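Local coordinates for protein intracellular serine protease (Bacillus licheniformis, PDB 4ZOQ) that probably acts as a subtilisin-like serine endopeptidase that cleaves lanthipeptide precursors, at residues 88-93 and 133-138; 244-249 and 275-280. All coordinates share one frame; numbering follows the deposited sequence.

Contact 1: 88-93 and 133-138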
ATOM      1  N   THR B  88      -3.997   9.455  -4.165  1.00 34.57           N
ATOM      2  CA  THR B  88      -3.147  10.469  -4.789  1.00 36.89           C
ATOM      3  C   THR B  88      -1.982  10.858  -3.896  1.00 35.46           C
ATOM      4  O   THR B  88      -0.886  11.111  -4.379  1.00 35.60           O
ATOM      5  CB  THR B  88      -3.958  11.713  -5.162  1.00 35.56           C
ATOM      6  OG1 THR B  88      -4.976  11.316  -6.083  1.00 38.50           O
ATOM      7  CG2 THR B  88      -3.088  12.762  -5.826  1.00 34.54           C
ATOM      8  N   GLN B  89      -2.214  10.924  -2.593  1.00 32.59           N
ATOM      9  CA  GLN B  89      -1.097  11.194  -1.700  1.00 35.55           C
ATOM     10  C   GLN B  89      -0.114  10.001  -1.725  1.00 34.12           C
ATOM     11  O   GLN B  89       1.102  10.187  -1.857  1.00 34.40           O
ATOM     12  CB  GLN B  89      -1.596  11.463  -0.283  1.00 33.56           C
ATOM     13  CG  GLN B  89      -2.521  12.666  -0.220  1.00 35.67           C
ATOM     14  CD  GLN B  89      -2.998  12.968   1.188  1.00 35.38           C
ATOM     15  OE1 GLN B  89      -3.806  12.234   1.753  1.00 40.22           O
ATOM     16  NE2 GLN B  89      -2.476  14.046   1.771  1.00 29.81           N
ATOM     17  N   THR B  90      -0.651   8.783  -1.666  1.00 31.12           N
ATOM     18  CA  THR B  90       0.167   7.577  -1.721  1.00 30.36           C
ATOM     19  C   THR B  90       0.951   7.519  -3.047  1.00 32.37           C
ATOM     20  O   THR B  90       2.170   7.313  -3.059  1.00 30.64           O
ATOM     21  CB  THR B  90      -0.697   6.327  -1.538  1.00 32.14           C
ATOM     22  OG1 THR B  90      -1.427   6.439  -0.309  1.00 34.10           O
ATOM     23  CG2 THR B  90       0.143   5.072  -1.519  1.00 28.20           C
ATOM     24  N   ALA B  91       0.265   7.782  -4.149  1.00 33.73           N
ATOM     25  CA  ALA B  91       0.903   7.776  -5.472  1.00 32.74           C
ATOM     26  C   ALA B  91       2.129   8.705  -5.560  1.00 30.39           C
ATOM     27  O   ALA B  91       3.147   8.362  -6.162  1.00 31.02           O
ATOM     28  CB  ALA B  91      -0.127   8.171  -6.529  1.00 31.19           C
ATOM     29  N   GLY B  92       2.012   9.902  -4.993  1.00 30.63           N
ATOM     30  CA  GLY B  92       3.102  10.845  -5.024  1.00 29.30           C
ATOM     31  C   GLY B  92       4.334  10.319  -4.320  1.00 29.00           C
ATOM     32  O   GLY B  92       5.452  10.611  -4.746  1.00 31.03           O
ATOM     33  N   MET B  93       4.164   9.493  -3.293  1.00 27.70           N
ATOM     34  CA  MET B  93       5.351   9.025  -2.605  1.00 26.52           C
ATOM     35  C   MET B  93       6.090   7.995  -3.451  1.00 30.36           C
ATOM     36  O   MET B  93       7.327   7.945  -3.420  1.00 32.88           O
ATOM     37  CB  MET B  93       5.022   8.450  -1.239  1.00 26.77           C
ATOM     38  CG  MET B  93       4.391   9.439  -0.298  1.00 27.33           C
ATOM     39  SD  MET B  93       5.159  11.048  -0.355  1.00 28.69           S
ATOM     40  CE  MET B  93       4.974  11.564   1.379  1.00 29.87           C
ATOM     41  N   VAL B 133       5.337  -4.815  -8.280  1.00 30.62           N
ATOM     42  CA  VAL B 133       5.194  -4.292  -6.922  1.00 30.75           C
ATOM     43  C   VAL B 133       3.740  -3.875  -6.598  1.00 31.35           C
ATOM     44  O   VAL B 133       3.051  -3.265  -7.425  1.00 31.05           O
ATOM     45  CB  VAL B 133       6.115  -3.083  -6.671  1.00 29.41           C
ATOM     46  CG1 VAL B 133       5.886  -2.519  -5.252  1.00 28.71           C
ATOM     47  CG2 VAL B 133       7.572  -3.451  -6.898  1.00 28.93           C
ATOM     48  N   ILE B 134       3.274  -4.242  -5.404  1.00 27.78           N
ATOM     49  CA  ILE B 134       1.981  -3.796  -4.902  1.00 30.76           C
ATOM     50  C   ILE B 134       2.118  -2.968  -3.614  1.00 30.89           C
ATOM     51  O   ILE B 134       2.847  -3.313  -2.686  1.00 31.42           O
ATOM     52  CB  ILE B 134       1.023  -4.997  -4.649  1.00 33.61           C
ATOM     53  CG1 ILE B 134       0.755  -5.745  -5.965  1.00 32.58           C
ATOM     54  CG2 ILE B 134      -0.291  -4.541  -4.002  1.00 27.08           C
ATOM     55  CD1 ILE B 134       0.043  -7.067  -5.792  1.00 32.23           C
ATOM     56  N   ASN B 135       1.420  -1.854  -3.572  1.00 32.52           N
ATOM     57  CA  ASN B 135       1.398  -1.050  -2.372  1.00 30.91           C
ATOM     58  C   ASN B 135      -0.010  -0.981  -1.806  1.00 31.23           C
ATOM     59  O   ASN B 135      -0.934  -0.543  -2.507  1.00 28.05           O
ATOM     60  CB  ASN B 135       1.909   0.357  -2.668  1.00 26.31           C
ATOM     61  CG  ASN B 135       1.974   1.204  -1.431  1.00 28.39           C
ATOM     62  OD1 ASN B 135       2.999   1.256  -0.727  1.00 27.29           O
ATOM     63  ND2 ASN B 135       0.868   1.846  -1.129  1.00 25.24           N
ATOM     64  N   ILE B 136      -0.174  -1.375  -0.544  1.00 27.55           N
ATOM     65  CA  ILE B 136      -1.489  -1.276   0.100  1.00 32.42           C
ATOM     66  C   ILE B 136      -1.424  -0.366   1.343  1.00 29.62           C
ATOM     67  O   ILE B 136      -1.101  -0.816   2.442  1.00 31.31           O
ATOM     68  CB  ILE B 136      -2.045  -2.677   0.513  1.00 32.02           C
ATOM     69  CG1 ILE B 136      -2.020  -3.658  -0.654  1.00 30.17           C
ATOM     70  CG2 ILE B 136      -3.475  -2.567   1.025  1.00 31.07           C
ATOM     71  CD1 ILE B 136      -2.261  -5.114  -0.242  1.00 28.11           C
ATOM     72  N   SER B 137      -1.740   0.915   1.159  1.00 30.63           N
ATOM     73  CA  SER B 137      -1.625   1.891   2.247  1.00 32.66           C
ATOM     74  C   SER B 137      -2.929   2.007   3.027  1.00 32.83           C
ATOM     75  O   SER B 137      -3.485   3.095   3.199  1.00 33.45           O
ATOM     76  CB  SER B 137      -1.210   3.279   1.713  1.00 32.01           C
ATOM     77  OG  SER B 137       0.189   3.378   1.514  1.00 28.03           O
ATOM     78  N   THR B 138      -3.414   0.869   3.486  1.00 32.34           N
ATOM     79  CA  THR B 138      -4.647   0.804   4.255  1.00 31.77           C
ATOM     80  C   THR B 138      -4.672  -0.560   4.923  1.00 34.48           C
ATOM     81  O   THR B 138      -3.872  -1.443   4.594  1.00 35.58           O
ATOM     82  CB  THR B 138      -5.893   1.022   3.372  1.00 39.59           C
ATOM     83  OG1 THR B 138      -7.061   1.157   4.194  1.00 40.58           O
ATOM     84  CG2 THR B 138      -6.065  -0.120   2.355  1.00 37.18           C
TER
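Thr90 of helix 86-97 meets Asn135, on strand 133-136, and Ser137, just beyond it; all three side chains set off toward the opposite segment. Across the two segments the meeting is one of van der Waals contact. CG2 of Thr90 lies 3.5 Å from OG of Ser137, and the Asn135 side chain passes at a slant to that of Thr90, its amide end reaching the same methyl. The hydroxyl contributes too, Thr90 OG1 standing 3.8 Å from CB of Ser137. One torsion divides the labour: chi1 of -56° turns the methyl anti to the backbone N, facing Asn135, and leaves OG1 beside that N.

The polar bonding runs to third parties. Thr90 OG1 has two hydrogen-bond partners, OD2 of Asp51 and the carbonyl O of His86, both predicted members of the charge relay system, and a single proton of its own to share between them or give to one. OG of Ser137 bonds to the carbonyl O of Ser276, the third member. Pro280 of helix 275-297 touches Thr90, Asn135 and Ser137 alike.

Backbone bonds hold each side. Gly92 N to Thr88 O, 3.2 Å, belongs to the helix, and Asn135 is tied through its main chain to Ala48 and Ile50 of the neighbouring parallel strand 46-51. Just past the strand, Ser137 is the centre of an inverse gamma turn.

Cut back to an alanine, the Thr90 position is likely to leave the Asp51 carboxylate short of a hydrogen-bond partner and a gap beside Asn135 and Ser137 where the CG2 methyl had been.

All three touching residues are buried, and the two hydroxyls find partners among the predicted triad residues. This is consistent with Thr90 helping to fix the Asp51 carboxylate here, and Ser137 the main chain at Ser276.

Contact 2: 244-249 and 275-280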
ATOM      1  N   ASP B 244       8.235  18.975  10.355  1.00 31.81           N
ATOM      2  CA  ASP B 244       8.170  17.552  10.679  1.00 32.24           C
ATOM      3  C   ASP B 244       7.157  16.821   9.836  1.00 30.03           C
ATOM      4  O   ASP B 244       7.146  15.592   9.835  1.00 32.38           O
ATOM      5  CB  ASP B 244       7.868  17.333  12.170  1.00 29.01           C
ATOM      6  CG  ASP B 244       9.127  17.426  13.048  1.00 36.60           C
ATOM      7  OD1 ASP B 244      10.234  17.476  12.482  1.00 36.81           O
ATOM      8  OD2 ASP B 244       9.023  17.468  14.301  1.00 38.28           O
ATOM      9  N   LEU B 245       6.327  17.575   9.113  1.00 32.52           N
ATOM     10  CA  LEU B 245       5.337  17.019   8.174  1.00 29.22           C
ATOM     11  C   LEU B 245       5.951  16.776   6.794  1.00 29.06           C
ATOM     12  O   LEU B 245       7.038  17.284   6.498  1.00 27.99           O
ATOM     13  CB  LEU B 245       4.140  17.967   8.069  1.00 27.84           C
ATOM     14  CG  LEU B 245       3.218  18.102   9.295  1.00 32.75           C
ATOM     15  CD1 LEU B 245       2.279  19.336   9.221  1.00 24.44           C
ATOM     16  CD2 LEU B 245       2.374  16.804   9.415  1.00 31.16           C
ATOM     17  N   VAL B 246       5.252  16.033   5.937  1.00 27.07           N
ATOM     18  CA  VAL B 246       5.792  15.733   4.621  1.00 25.67           C
ATOM     19  C   VAL B 246       4.852  16.231   3.534  1.00 29.94           C
ATOM     20  O   VAL B 246       3.626  16.206   3.701  1.00 28.50           O
ATOM     21  CB  VAL B 246       6.081  14.203   4.440  1.00 26.39           C
ATOM     22  CG1 VAL B 246       7.142  13.765   5.441  1.00 27.24           C
ATOM     23  CG2 VAL B 246       4.813  13.328   4.559  1.00 24.10           C
ATOM     24  N   LEU B 247       5.415  16.714   2.427  1.00 28.89           N
ATOM     25  CA  LEU B 247       4.569  17.156   1.325  1.00 28.59           C
ATOM     26  C   LEU B 247       3.997  15.947   0.572  1.00 30.15           C
ATOM     27  O   LEU B 247       4.666  14.931   0.397  1.00 30.19           O
ATOM     28  CB  LEU B 247       5.335  18.076   0.365  1.00 28.55           C
ATOM     29  CG  LEU B 247       4.442  19.001  -0.482  1.00 29.50           C
ATOM     30  CD1 LEU B 247       3.725  19.975   0.429  1.00 27.87           C
ATOM     31  CD2 LEU B 247       5.215  19.757  -1.545  1.00 29.24           C
ATOM     32  N   THR B 248       2.761  16.089   0.116  1.00 30.34           N
ATOM     33  CA  THR B 248       2.083  15.086  -0.705  1.00 29.84           C
ATOM     34  C   THR B 248       1.483  15.726  -1.959  1.00 32.35           C
ATOM     35  O   THR B 248       1.081  16.908  -1.967  1.00 30.86           O
ATOM     36  CB  THR B 248       0.929  14.416   0.073  1.00 31.10           C
ATOM     37  OG1 THR B 248      -0.040  15.416   0.465  1.00 29.80           O
ATOM     38  CG2 THR B 248       1.439  13.734   1.310  1.00 28.81           C
ATOM     39  N   THR B 249       1.373  14.935  -3.010  1.00 34.08           N
ATOM     40  CA  THR B 249       0.548  15.346  -4.132  1.00 30.98           C
ATOM     41  C   THR B 249      -0.889  15.123  -3.707  1.00 33.05           C
ATOM     42  O   THR B 249      -1.243  14.090  -3.137  1.00 32.54           O
ATOM     43  CB  THR B 249       0.875  14.587  -5.417  1.00 31.74           C
ATOM     44  OG1 THR B 249       0.972  13.194  -5.117  1.00 33.21           O
ATOM     45  CG2 THR B 249       2.208  15.036  -5.989  1.00 30.40           C
ATOM     46  N   THR B 275       1.914   6.262   8.106  1.00 25.84           N
ATOM     47  CA  THR B 275       2.481   5.031   7.563  1.00 27.13           C
ATOM     48  C   THR B 275       1.974   4.823   6.128  1.00 27.74           C
ATOM     49  O   THR B 275       2.627   4.170   5.305  1.00 27.42           O
ATOM     50  CB  THR B 275       2.153   3.757   8.411  1.00 26.62           C
ATOM     51  OG1 THR B 275       0.743   3.641   8.597  1.00 26.52           O
ATOM     52  CG2 THR B 275       2.834   3.785   9.783  1.00 25.10           C
ATOM     53  N   SER B 276       0.824   5.389   5.802  1.00 27.25           N
ATOM     54  CA  SER B 276       0.334   5.243   4.432  1.00 28.62           C
ATOM     55  C   SER B 276       1.225   5.994   3.447  1.00 26.15           C
ATOM     56  O   SER B 276       1.161   5.804   2.248  1.00 26.02           O
ATOM     57  CB  SER B 276      -1.099   5.754   4.322  1.00 35.44           C
ATOM     58  OG  SER B 276      -1.147   7.166   4.453  1.00 33.51           O
ATOM     59  N   LEU B 277       2.068   6.857   3.995  1.00 29.25           N
ATOM     60  CA  LEU B 277       3.004   7.628   3.220  1.00 25.89           C
ATOM     61  C   LEU B 277       4.402   7.020   3.320  1.00 27.02           C
ATOM     62  O   LEU B 277       5.282   7.353   2.538  1.00 27.90           O
ATOM     63  CB  LEU B 277       3.015   9.072   3.707  1.00 26.10           C
ATOM     64  CG  LEU B 277       1.645   9.750   3.649  1.00 26.85           C
ATOM     65  CD1 LEU B 277       1.741  11.175   4.156  1.00 25.66           C
ATOM     66  CD2 LEU B 277       1.020   9.686   2.236  1.00 26.52           C
ATOM     67  N   ALA B 278       4.597   6.108   4.265  1.00 26.83           N
ATOM     68  CA  ALA B 278       5.892   5.478   4.396  1.00 27.09           C
ATOM     69  C   ALA B 278       5.984   4.299   3.483  1.00 25.65           C
ATOM     70  O   ALA B 278       6.983   4.154   2.775  1.00 26.54           O
ATOM     71  CB  ALA B 278       6.169   5.063   5.836  1.00 25.52           C
ATOM     72  N   ALA B 279       4.946   3.460   3.495  1.00 25.36           N
ATOM     73  CA  ALA B 279       4.952   2.245   2.681  1.00 25.45           C
ATOM     74  C   ALA B 279       5.257   2.484   1.183  1.00 26.08           C
ATOM     75  O   ALA B 279       6.064   1.744   0.612  1.00 26.15           O
ATOM     76  CB  ALA B 279       3.646   1.484   2.850  1.00 25.71           C
ATOM     77  N   PRO B 280       4.614   3.484   0.544  1.00 37.15           N
ATOM     78  CA  PRO B 280       4.909   3.696  -0.878  1.00 27.73           C
ATOM     79  C   PRO B 280       6.339   4.184  -1.187  1.00 30.71           C
ATOM     80  O   PRO B 280       6.818   3.964  -2.317  1.00 28.01           O
ATOM     81  CB  PRO B 280       3.889   4.764  -1.299  1.00 26.77           C
ATOM     82  CG  PRO B 280       3.419   5.393  -0.041  1.00 27.30           C
ATOM     83  CD  PRO B 280       3.481   4.309   0.990  1.00 26.23           C
TER
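The helix carrying the predicted nucleophile of the subtilase charge relay, 275-297, is met near its N-terminal end by strand 246-249 of a two-stranded antiparallel sheet. Leu277, next in sequence to Ser276, makes the contact, and its CD1 does most of the touching. That methyl lies 3.8 Å from CG2 of Val246 and equally 3.8 Å from CG2 of Thr248, two residues pointing from the same side of the strand. The side chains of Val246 and Leu277 run alongside one another with opposite headings; Thr248 meets the leucine at about a right angle, its CG2 also 4.2 Å from Leu277 CD2.

Thr248 divides its branches. With chi1 at 60°, CG2 is anti to the carbonyl carbon and faces the leucine, while OG1 bonds to the carbonyl O of Ser270 on the partner strand and to NE2 of Gln89. Ser272 of that strand and Met93 of helix 86-97 flank the site, touching Leu277 and Val246 respectively.

No hydrogen bond joins the two segments. The join is a buried apolar one between methyl groups, with the threonine hydroxyl satisfied elsewhere, and it packs the residue following Ser276 against the small sheet.

Contact 1 closes along the chain before contact 2 opens, yet in the fold their centres lie only 9 Å apart. Contact 1 joins helix 86-97 to the parallel core of the seven-stranded sheet; contact 2 joins the separate two-stranded sheet to helix 275-297. Besides the Ser137-Ser276 bond, a second hydrogen bond is probable between them, Thr88 O to Thr249 OG1, 2.9 Å. The two helices also meet through Pro280, which touches Thr90 and Met93. The predicted triad residues Asp51, His86 and Ser276 come from a core strand and these two helices, so the contacts together knit the elements surrounding the probable active site.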